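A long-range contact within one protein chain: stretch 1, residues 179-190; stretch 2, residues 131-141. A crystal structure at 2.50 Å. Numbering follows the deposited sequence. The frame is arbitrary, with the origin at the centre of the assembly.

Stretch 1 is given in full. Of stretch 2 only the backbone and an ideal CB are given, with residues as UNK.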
ATOM      1  N   GLY B 179       4.714  -4.193  -9.276  1.00 18.52           N
ATOM      2  CA  GLY B 179       3.837  -5.283  -9.659  1.00 19.56           C
ATOM      3  C   GLY B 179       3.571  -5.257 -11.151  1.00 20.60           C
ATOM      4  O   GLY B 179       3.718  -6.271 -11.832  1.00 21.22           O
ATOM      5  N   ILE B 180       3.178  -4.084 -11.651  1.00 20.57           N
ATOM      6  CA  ILE B 180       2.988  -3.873 -13.069  1.00 21.06           C
ATOM      7  C   ILE B 180       4.225  -4.291 -13.863  1.00 21.17           C
ATOM      8  O   ILE B 180       4.097  -4.839 -14.925  1.00 21.53           O
ATOM      9  CB  ILE B 180       2.739  -2.394 -13.391  1.00 20.82           C
ATOM     10  CG1 ILE B 180       1.372  -1.944 -12.928  1.00 20.86           C
ATOM     11  CG2 ILE B 180       2.818  -2.165 -14.889  1.00 21.81           C
ATOM     12  CD1 ILE B 180       1.217  -0.435 -13.108  1.00 18.80           C
ATOM     13  N   ALA B 181       5.418  -4.018 -13.354  1.00 20.76           N
ATOM     14  CA  ALA B 181       6.626  -4.388 -14.086  1.00 21.75           C
ATOM     15  C   ALA B 181       6.620  -5.898 -14.332  1.00 22.95           C
ATOM     16  O   ALA B 181       6.886  -6.331 -15.455  1.00 24.32           O
ATOM     17  CB  ALA B 181       7.894  -3.955 -13.365  1.00 20.89           C
ATOM     18  N   GLU B 182       6.262  -6.687 -13.315  1.00 22.60           N
ATOM     19  CA  GLU B 182       6.159  -8.134 -13.498  1.00 23.53           C
ATOM     20  C   GLU B 182       5.024  -8.566 -14.427  1.00 23.68           C
ATOM     21  O   GLU B 182       5.228  -9.436 -15.304  1.00 24.38           O
ATOM     22  CB  GLU B 182       6.062  -8.878 -12.154  1.00 23.07           C
ATOM     23  CG  GLU B 182       7.288  -8.682 -11.251  1.00 23.89           C
ATOM     24  CD  GLU B 182       8.609  -8.859 -12.005  1.00 27.36           C
ATOM     25  OE1 GLU B 182       8.789  -9.949 -12.601  1.00 30.60           O
ATOM     26  OE2 GLU B 182       9.450  -7.910 -12.019  1.00 27.12           O
ATOM     27  N   GLU B 183       3.848  -7.965 -14.251  1.00 22.63           N
ATOM     28  CA  GLU B 183       2.645  -8.419 -14.960  1.00 22.52           C
ATOM     29  C   GLU B 183       2.652  -8.009 -16.428  1.00 23.95           C
ATOM     30  O   GLU B 183       2.002  -8.669 -17.243  1.00 25.05           O
ATOM     31  CB  GLU B 183       1.367  -7.945 -14.261  1.00 21.44           C
ATOM     32  CG  GLU B 183       1.160  -8.613 -12.895  1.00 19.84           C
ATOM     33  CD  GLU B 183      -0.113  -8.199 -12.187  1.00 18.35           C
ATOM     34  OE1 GLU B 183      -0.651  -7.084 -12.432  1.00 16.47           O
ATOM     35  OE2 GLU B 183      -0.575  -9.003 -11.362  1.00 15.71           O
ATOM     36  N   LEU B 184       3.416  -6.972 -16.775  1.00 24.03           N
ATOM     37  CA  LEU B 184       3.525  -6.513 -18.149  1.00 25.39           C
ATOM     38  C   LEU B 184       4.877  -6.824 -18.813  1.00 27.16           C
ATOM     39  O   LEU B 184       5.166  -6.373 -19.932  1.00 27.62           O
ATOM     40  CB  LEU B 184       3.218  -5.030 -18.200  1.00 24.91           C
ATOM     41  CG  LEU B 184       1.733  -4.631 -18.259  1.00 26.46           C
ATOM     42  CD1 LEU B 184       0.848  -5.386 -17.305  1.00 27.04           C
ATOM     43  CD2 LEU B 184       1.649  -3.140 -17.947  1.00 28.31           C
ATOM     44  N   ARG B 185       5.699  -7.615 -18.139  1.00 28.84           N
ATOM     45  CA  ARG B 185       7.010  -7.998 -18.662  1.00 30.74           C
ATOM     46  C   ARG B 185       6.887  -8.673 -20.043  1.00 32.51           C
ATOM     47  O   ARG B 185       7.602  -8.316 -20.964  1.00 33.42           O
ATOM     48  CB  ARG B 185       7.731  -8.920 -17.662  1.00 30.93           C
ATOM     49  CG  ARG B 185       9.221  -9.155 -17.973  1.00 34.60           C
ATOM     50  CD  ARG B 185       9.905 -10.001 -16.902  1.00 37.74           C
ATOM     51  NE  ARG B 185      10.114  -9.230 -15.659  1.00 39.58           N
ATOM     52  CZ  ARG B 185      11.141  -8.398 -15.441  1.00 38.66           C
ATOM     53  NH1 ARG B 185      12.086  -8.220 -16.364  1.00 38.37           N
ATOM     54  NH2 ARG B 185      11.237  -7.759 -14.282  1.00 38.09           N
ATOM     55  N   ASP B 186       5.961  -9.618 -20.190  1.00 33.61           N
ATOM     56  CA  ASP B 186       5.739 -10.302 -21.477  1.00 35.16           C
ATOM     57  C   ASP B 186       5.227  -9.367 -22.564  1.00 35.23           C
ATOM     58  O   ASP B 186       5.576  -9.539 -23.755  1.00 36.64           O
ATOM     59  CB  ASP B 186       4.749 -11.472 -21.327  1.00 36.06           C
ATOM     60  CG  ASP B 186       5.386 -12.700 -20.676  1.00 38.74           C
ATOM     61  OD1 ASP B 186       6.612 -12.638 -20.367  1.00 40.33           O
ATOM     62  OD2 ASP B 186       4.656 -13.713 -20.472  1.00 39.92           O
ATOM     63  N   ALA B 187       4.399  -8.396 -22.172  1.00 33.42           N
ATOM     64  CA  ALA B 187       3.901  -7.396 -23.122  1.00 33.36           C
ATOM     65  C   ALA B 187       4.995  -6.366 -23.479  1.00 32.85           C
ATOM     66  O   ALA B 187       4.853  -5.611 -24.426  1.00 33.78           O
ATOM     67  CB  ALA B 187       2.649  -6.704 -22.576  1.00 31.60           C
ATOM     68  N   GLY B 188       6.078  -6.325 -22.710  1.00 31.92           N
ATOM     69  CA  GLY B 188       7.185  -5.392 -22.990  1.00 31.26           C
ATOM     70  C   GLY B 188       6.945  -3.927 -22.624  1.00 29.53           C
ATOM     71  O   GLY B 188       7.485  -3.035 -23.267  1.00 29.87           O
ATOM     72  N   ILE B 189       6.152  -3.663 -21.587  1.00 27.65           N
ATOM     73  CA  ILE B 189       6.013  -2.301 -21.068  1.00 25.77           C
ATOM     74  C   ILE B 189       6.878  -2.150 -19.825  1.00 24.48           C
ATOM     75  O   ILE B 189       6.701  -2.886 -18.858  1.00 24.30           O
ATOM     76  CB  ILE B 189       4.563  -1.953 -20.693  1.00 25.34           C
ATOM     77  CG1 ILE B 189       3.633  -2.084 -21.908  1.00 26.24           C
ATOM     78  CG2 ILE B 189       4.493  -0.523 -20.135  1.00 21.57           C
ATOM     79  CD1 ILE B 189       2.195  -2.334 -21.503  1.00 27.35           C
ATOM     80  N   ALA B 190       7.811  -1.202 -19.858  1.00 23.16           N
ATOM     81  CA  ALA B 190       8.649  -0.902 -18.710  1.00 21.84           C
ATOM     82  C   ALA B 190       7.778  -0.268 -17.656  1.00 20.42           C
ATOM     83  O   ALA B 190       6.865   0.462 -18.006  1.00 20.52           O
ATOM     84  CB  ALA B 190       9.776   0.037 -19.086  1.00 21.26           C
ATOM     85  N   UNK B 131      -4.960   5.072 -13.482  1.00 17.54           N
ATOM     86  CA  UNK B 131      -4.273   5.687 -14.607  1.00 18.20           C
ATOM     87  C   UNK B 131      -3.443   4.650 -15.382  1.00 18.79           C
ATOM     88  O   UNK B 131      -3.531   4.604 -16.617  1.00 19.61           O
ATOM     89  CB  UNK B 131      -3.377   6.826 -14.116  1.00 18.20           C
ATOM     90  N   UNK B 132      -2.656   3.831 -14.666  1.00 17.97           N
ATOM     91  CA  UNK B 132      -1.797   2.849 -15.309  1.00 18.56           C
ATOM     92  C   UNK B 132      -2.630   1.808 -16.032  1.00 19.82           C
ATOM     93  O   UNK B 132      -2.351   1.482 -17.158  1.00 20.58           O
ATOM     94  CB  UNK B 132      -0.881   2.179 -14.284  1.00 18.56           C
ATOM     95  N   UNK B 133      -3.675   1.305 -15.387  1.00 20.64           N
ATOM     96  CA  UNK B 133      -4.527   0.297 -15.972  1.00 21.61           C
ATOM     97  C   UNK B 133      -5.153   0.799 -17.240  1.00 23.41           C
ATOM     98  O   UNK B 133      -5.269   0.072 -18.244  1.00 25.04           O
ATOM     99  CB  UNK B 133      -5.609  -0.139 -14.983  1.00 21.61           C
ATOM    100  N   UNK B 134      -5.596   2.038 -17.198  1.00 23.69           N
ATOM    101  CA  UNK B 134      -6.325   2.568 -18.327  1.00 25.01           C
ATOM    102  C   UNK B 134      -5.377   2.833 -19.504  1.00 25.54           C
ATOM    103  O   UNK B 134      -5.769   2.668 -20.660  1.00 26.91           O
ATOM    104  CB  UNK B 134      -7.062   3.848 -17.927  1.00 25.01           C
ATOM    105  N   UNK B 135      -4.131   3.211 -19.208  1.00 24.74           N
ATOM    106  CA  UNK B 135      -3.129   3.434 -20.248  1.00 24.93           C
ATOM    107  C   UNK B 135      -2.627   2.143 -20.916  1.00 25.42           C
ATOM    108  O   UNK B 135      -2.357   2.132 -22.124  1.00 26.04           O
ATOM    109  CB  UNK B 135      -1.940   4.187 -19.647  1.00 24.93           C
ATOM    110  N   UNK B 136      -2.522   1.060 -20.145  1.00 24.64           N
ATOM    111  CA  UNK B 136      -1.814  -0.131 -20.591  1.00 24.98           C
ATOM    112  C   UNK B 136      -2.220  -0.670 -21.984  1.00 27.19           C
ATOM    113  O   UNK B 136      -1.337  -0.919 -22.802  1.00 28.17           O
ATOM    114  CB  UNK B 136      -2.026  -1.234 -19.552  1.00 24.98           C
ATOM    115  N   UNK B 137      -3.523  -0.801 -22.274  1.00 27.91           N
ATOM    116  CA  UNK B 137      -3.912  -1.317 -23.596  1.00 29.86           C
ATOM    117  C   UNK B 137      -3.426  -0.465 -24.784  1.00 31.20           C
ATOM    118  O   UNK B 137      -3.160  -0.989 -25.879  1.00 31.96           O
ATOM    119  CB  UNK B 137      -5.437  -1.429 -23.659  1.00 29.86           C
ATOM    120  N   UNK B 138      -3.300   0.835 -24.561  1.00 31.16           N
ATOM    121  CA  UNK B 138      -2.923   1.740 -25.627  1.00 32.17           C
ATOM    122  C   UNK B 138      -1.401   1.856 -25.750  1.00 32.48           C
ATOM    123  O   UNK B 138      -0.915   2.581 -26.614  1.00 33.59           O
ATOM    124  CB  UNK B 138      -3.543   3.118 -25.387  1.00 32.17           C
ATOM    125  N   UNK B 139      -0.663   1.107 -24.924  1.00 31.90           N
ATOM    126  CA  UNK B 139       0.788   1.128 -24.944  1.00 32.02           C
ATOM    127  C   UNK B 139       1.395  -0.139 -25.527  1.00 33.35           C
ATOM    128  O   UNK B 139       2.534  -0.133 -25.953  1.00 33.86           O
ATOM    129  CB  UNK B 139       1.319   1.345 -23.526  1.00 32.02           C
ATOM    130  N   UNK B 140       0.643  -1.225 -25.531  1.00 34.96           N
ATOM    131  CA  UNK B 140       1.128  -2.518 -26.009  1.00 36.64           C
ATOM    132  C   UNK B 140       1.770  -2.518 -27.408  1.00 39.03           C
ATOM    133  O   UNK B 140       2.790  -3.186 -27.649  1.00 39.78           O
ATOM    134  CB  UNK B 140      -0.041  -3.505 -26.008  1.00 36.64           C
ATOM    135  N   UNK B 141       1.200  -1.787 -28.348  1.00 40.54           N
ATOM    136  CA  UNK B 141       1.791  -1.842 -29.699  1.00 42.83           C
ATOM    137  C   UNK B 141       3.151  -1.150 -29.883  1.00 42.53           C
ATOM    138  O   UNK B 141       3.816  -1.343 -30.897  1.00 43.25           O
ATOM    139  CB  UNK B 141       0.803  -1.216 -30.686  1.00 42.83           C
TER

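Position 131 is helical with no stretch 1 atom within 5.5 Å of its ideal CB, so stretch 1 sets no preference; it is Val 131.

At position 132 the CA-to-CB bond points toward stretch 1, and the ideal CB is already 3.6 Å from CD1 of Ile 180. That methyl sits so near that the approach is filled at the first side-chain atom, and it offers no polar partner. Alanine, serine or cysteine would all suit. The residue is Ser 132: its CB packs 3.5 Å from Ile 180 CD1, while OG, at chi1 -64° (m), is hydrogen-bonded elsewhere in the structure.

Positions 133, 134 and 135 continue the helix with no stretch 1 atom within 5.5 Å of their ideal CBs; at 133 the bond points away. Many residues would serve; they are Gln 133, Ser 134 and Cys 135.

Position 136 again points toward stretch 1. Its ideal CB is 4.4 Å from Leu 184 CD2 and 4.8 Å from Ile 189 CD1, with Ile 180 further along, so the surroundings are aliphatic and offer no side-chain charge. Leucine, isoleucine, valine or methionine would fit. Ile 136 (m, t) places CD1 3.1 Å from Leu 184 CD2, a tight approach for two methyls, and 4.4 Å from Ile 180 CG2; its CG2 lies 4.0 Å from Ile 189 CD1.

Position 137 points away, and phi -60° is compatible with proline, among many others; it is Pro 137. Position 138 is out of reach and equally unconstrained; it is His 138.

At 139 the bond points toward stretch 1, with the ideal CB 4.3 Å from Ile 189 CD1. The neighbour is a methyl, so an apolar side chain suits; alanine would already make the CB contact, and leucine, isoleucine or methionine could add to it. Met 139 (m, t, p) brings its CB to 4.3 Å from Ile 189 CD1 and its CE to 4.3 Å from Ile 189 CG2.

Position 140 points sideways, its ideal CB 5.2 Å from Ile 189 CD1 and 5.4 Å from Ala 187 CB. A long chain with an aliphatic stem could cover both; arginine, lysine, glutamine or methionine are plausible. Lys 140 puts CG 4.3 Å from Ile 189 CD1 and CE 4.2 Å from Ala 187 CB, and NZ is hydrogen-bonded elsewhere.

Position 141 points away with room for a CB, and phi/psi -71/-13 does not demand glycine; it is Gly 141. No hydrogen bond crosses between the stretches: the 341 Å² contact rests on packing.

Stretch 2 131-141: VSQSCIPHMKG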
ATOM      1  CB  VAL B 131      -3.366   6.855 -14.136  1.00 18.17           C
ATOM      2  CG1 VAL B 131      -2.310   7.203 -15.175  1.00 17.66           C
ATOM      3  CG2 VAL B 131      -4.214   8.081 -13.791  1.00 18.02           C
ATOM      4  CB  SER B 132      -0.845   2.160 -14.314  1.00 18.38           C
ATOM      5  OG  SER B 132       0.089   3.067 -13.707  1.00 18.42           O
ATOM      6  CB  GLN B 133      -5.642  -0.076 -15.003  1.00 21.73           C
ATOM      7  CG  GLN B 133      -6.643  -1.114 -15.525  1.00 21.24           C
ATOM      8  CD  GLN B 133      -7.806  -1.277 -14.563  1.00 21.33           C
ATOM      9  OE1 GLN B 133      -8.600  -0.353 -14.381  1.00 21.57           O
ATOM     10  NE2 GLN B 133      -7.900  -2.440 -13.922  1.00 17.03           N
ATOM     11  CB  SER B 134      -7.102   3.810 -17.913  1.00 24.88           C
ATOM     12  OG  SER B 134      -7.701   4.401 -19.028  1.00 26.24           O
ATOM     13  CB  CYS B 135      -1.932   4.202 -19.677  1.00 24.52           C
ATOM     14  SG  CYS B 135      -2.186   6.011 -19.475  1.00 25.10           S
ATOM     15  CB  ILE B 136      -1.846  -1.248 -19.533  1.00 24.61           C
ATOM     16  CG1 ILE B 136      -0.784  -0.945 -18.464  1.00 22.11           C
ATOM     17  CG2 ILE B 136      -1.608  -2.642 -20.193  1.00 23.46           C
ATOM     18  CD1 ILE B 136      -0.983  -1.627 -17.138  1.00 19.22           C
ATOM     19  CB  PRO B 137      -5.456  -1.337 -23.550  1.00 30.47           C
ATOM     20  CG  PRO B 137      -5.847  -1.088 -22.110  1.00 29.25           C
ATOM     21  CD  PRO B 137      -4.683  -0.349 -21.488  1.00 27.92           C
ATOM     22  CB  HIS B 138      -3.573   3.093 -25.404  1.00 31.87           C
ATOM     23  CG  HIS B 138      -5.057   3.010 -25.249  1.00 32.84           C
ATOM     24  ND1 HIS B 138      -5.903   2.778 -26.316  1.00 34.15           N
ATOM     25  CD2 HIS B 138      -5.847   3.097 -24.151  1.00 32.10           C
ATOM     26  CE1 HIS B 138      -7.150   2.738 -25.880  1.00 34.99           C
ATOM     27  NE2 HIS B 138      -7.145   2.936 -24.571  1.00 33.81           N
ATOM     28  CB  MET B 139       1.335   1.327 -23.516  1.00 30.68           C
ATOM     29  CG  MET B 139       0.797   2.544 -22.771  1.00 28.99           C
ATOM     30  SD  MET B 139       1.428   2.621 -21.083  1.00 26.74           S
ATOM     31  CE  MET B 139       3.070   3.324 -21.308  1.00 24.42           C
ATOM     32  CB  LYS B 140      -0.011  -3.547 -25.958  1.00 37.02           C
ATOM     33  CG  LYS B 140      -0.244  -4.070 -24.551  1.00 36.10           C
ATOM     34  CD  LYS B 140      -1.236  -5.209 -24.506  1.00 36.90           C
ATOM     35  CE  LYS B 140      -1.440  -5.711 -23.078  1.00 35.59           C
ATOM     36  NZ  LYS B 140      -2.692  -6.518 -22.952  1.00 35.45           N
TER
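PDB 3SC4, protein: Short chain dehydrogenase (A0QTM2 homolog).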